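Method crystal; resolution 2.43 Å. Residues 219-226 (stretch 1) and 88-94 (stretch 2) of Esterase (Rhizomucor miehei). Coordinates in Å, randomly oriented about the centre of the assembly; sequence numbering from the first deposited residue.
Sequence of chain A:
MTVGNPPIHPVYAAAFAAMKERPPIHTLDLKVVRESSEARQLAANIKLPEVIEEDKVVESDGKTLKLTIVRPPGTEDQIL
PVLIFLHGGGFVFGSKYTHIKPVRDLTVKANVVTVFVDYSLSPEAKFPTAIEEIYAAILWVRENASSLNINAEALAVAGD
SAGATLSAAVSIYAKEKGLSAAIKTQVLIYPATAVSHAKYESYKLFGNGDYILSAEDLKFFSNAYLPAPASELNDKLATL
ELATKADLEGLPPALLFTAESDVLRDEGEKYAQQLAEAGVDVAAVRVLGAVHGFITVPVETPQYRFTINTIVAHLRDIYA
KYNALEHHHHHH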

# COMPACT_ATOMS: atom_id res chain seq x y z
N LYS A 219 3.95 -0.69 -28.73
CA LYS A 219 4.88 -0.75 -29.85
C LYS A 219 5.04 0.64 -30.46
O LYS A 219 6.12 1.00 -30.90
CB LYS A 219 4.41 -1.75 -30.92
CG LYS A 219 5.46 -1.98 -32.00
CD LYS A 219 4.87 -2.01 -33.41
CE LYS A 219 5.97 -1.83 -34.48
NZ LYS A 219 7.05 -2.87 -34.41
N PHE A 220 3.95 1.41 -30.46
CA PHE A 220 4.02 2.80 -30.94
C PHE A 220 4.94 3.67 -30.07
O PHE A 220 5.79 4.38 -30.60
CB PHE A 220 2.62 3.43 -31.02
CG PHE A 220 2.63 4.91 -31.36
CD1 PHE A 220 2.78 5.34 -32.68
CD2 PHE A 220 2.50 5.87 -30.36
CE1 PHE A 220 2.79 6.70 -32.99
CE2 PHE A 220 2.52 7.23 -30.66
CZ PHE A 220 2.67 7.65 -31.98
N PHE A 221 4.80 3.59 -28.75
CA PHE A 221 5.58 4.45 -27.85
C PHE A 221 7.08 4.12 -27.86
O PHE A 221 7.93 5.02 -27.76
CB PHE A 221 5.05 4.36 -26.42
CG PHE A 221 3.65 4.91 -26.25
CD1 PHE A 221 3.34 6.23 -26.60
CD2 PHE A 221 2.63 4.10 -25.74
CE1 PHE A 221 2.06 6.73 -26.44
CE2 PHE A 221 1.35 4.59 -25.58
CZ PHE A 221 1.06 5.91 -25.93
N SER A 222 7.41 2.83 -27.98
CA SER A 222 8.81 2.41 -28.01
C SER A 222 9.51 2.95 -29.26
O SER A 222 10.68 3.38 -29.22
CB SER A 222 8.90 0.88 -27.96
OG SER A 222 8.10 0.37 -26.90
N ASN A 223 8.80 2.91 -30.38
CA ASN A 223 9.36 3.39 -31.64
C ASN A 223 9.52 4.91 -31.62
O ASN A 223 10.46 5.44 -32.20
CB ASN A 223 8.48 2.96 -32.81
CG ASN A 223 9.10 3.28 -34.17
OD1 ASN A 223 10.16 2.75 -34.53
ND2 ASN A 223 8.41 4.14 -34.94
N ALA A 224 8.63 5.60 -30.91
CA ALA A 224 8.74 7.04 -30.82
C ALA A 224 9.92 7.46 -29.94
O ALA A 224 10.65 8.40 -30.27
CB ALA A 224 7.44 7.64 -30.30
N TYR A 225 10.11 6.74 -28.83
CA TYR A 225 11.10 7.10 -27.81
C TYR A 225 12.54 6.66 -28.16
O TYR A 225 13.49 7.42 -27.98
CB TYR A 225 10.69 6.49 -26.45
CG TYR A 225 11.60 6.81 -25.28
CD1 TYR A 225 11.91 8.13 -24.95
CD2 TYR A 225 12.14 5.80 -24.48
CE1 TYR A 225 12.73 8.44 -23.85
CE2 TYR A 225 12.97 6.10 -23.38
CZ TYR A 225 13.26 7.42 -23.08
OH TYR A 225 14.08 7.72 -22.02
N LEU A 226 12.70 5.43 -28.66
CA LEU A 226 14.04 4.85 -28.87
C LEU A 226 14.65 5.19 -30.24
O LEU A 226 13.95 5.22 -31.26
CB LEU A 226 13.98 3.33 -28.68
CG LEU A 226 13.43 2.80 -27.35
CD1 LEU A 226 13.39 1.28 -27.34
CD2 LEU A 226 14.25 3.32 -26.16
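Stretch 2 (88-94) GGGFVFG

Stretch 2 is an irregular glycine-rich loop laid against one side of the last turns of a helix that begins earlier and runs to Tyr225, and no hydrogen bond joins the two; shape does the work. The loop holds its own form, with Val92 N and Phe93 N both hydrogen-bonded to Gly89 O (3.1 and 2.9 Å), so the turn presents its side chains from a backbone already tied to itself. Gly90 and Phe91 both have positive phi. Their CA atoms lie nearest those of Phe221 and Tyr225, one helical turn apart, at 5.7 and 6.4 Å respectively, so the step from Gly90 to Phe91 goes the same way as the helix; the chain then turns back, and Val92 meets Phe220, Phe221 and Ala224.

The main bump on the helix is the Phe221 ring, and the hollow that receives it is floored by glycine. Gly90 CA sits over the ring face, 4.0 Å from the centroid of Phe221, while Phe221 CD1 comes within 3.4 Å of Gly90 O. A CB on Gly90 would stand 2.5 Å from Phe221 CE1, a clash. Phe93 closes on the edge of the same ring, its CE2 3.9 Å from Phe221 CE1.

Val92 is the loop's answering knob: its CG2 lies 3.8 Å from both Phe221 CD1 and Ala224 CB, and 4.3 Å from Phe220 CE2. Farther along the helix, Phe91 and Tyr225 stack face to face, centroids 3.6 Å apart and planes 7° from parallel.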

# COMPACT_ATOMS: atom_id res chain seq x y z
N GLY A 88 3.69 11.26 -16.80
CA GLY A 88 3.58 10.22 -17.81
C GLY A 88 2.95 10.67 -19.13
O GLY A 88 2.75 11.87 -19.36
N GLY A 89 2.65 9.71 -20.01
CA GLY A 89 2.11 10.00 -21.32
C GLY A 89 2.82 9.28 -22.46
O GLY A 89 2.74 9.69 -23.62
N GLY A 90 3.54 8.21 -22.12
CA GLY A 90 4.17 7.35 -23.11
C GLY A 90 5.42 7.93 -23.76
O GLY A 90 5.93 7.37 -24.75
N PHE A 91 5.92 9.02 -23.16
CA PHE A 91 6.99 9.88 -23.69
C PHE A 91 6.50 10.78 -24.82
O PHE A 91 7.27 11.58 -25.36
CB PHE A 91 8.21 9.08 -24.18
CG PHE A 91 8.87 8.26 -23.12
CD1 PHE A 91 9.75 8.85 -22.21
CD2 PHE A 91 8.66 6.90 -23.04
CE1 PHE A 91 10.39 8.09 -21.22
CE2 PHE A 91 9.29 6.13 -22.07
CZ PHE A 91 10.16 6.73 -21.15
N VAL A 92 5.21 10.68 -25.17
CA VAL A 92 4.67 11.34 -26.37
C VAL A 92 3.66 12.45 -26.01
O VAL A 92 3.57 13.46 -26.70
CB VAL A 92 4.01 10.29 -27.33
CG1 VAL A 92 3.27 10.96 -28.49
CG2 VAL A 92 5.06 9.33 -27.87
N PHE A 93 2.90 12.25 -24.94
CA PHE A 93 1.95 13.27 -24.48
C PHE A 93 2.20 13.72 -23.04
O PHE A 93 3.14 13.26 -22.37
CB PHE A 93 0.52 12.76 -24.59
CG PHE A 93 0.22 12.00 -25.86
CD1 PHE A 93 -0.05 12.68 -27.04
CD2 PHE A 93 0.20 10.61 -25.86
CE1 PHE A 93 -0.34 11.98 -28.21
CE2 PHE A 93 -0.08 9.90 -27.03
CZ PHE A 93 -0.35 10.59 -28.21
N GLY A 94 1.35 14.63 -22.56
CA GLY A 94 1.41 15.06 -21.19
C GLY A 94 1.89 16.49 -21.00
O GLY A 94 2.70 16.98 -21.78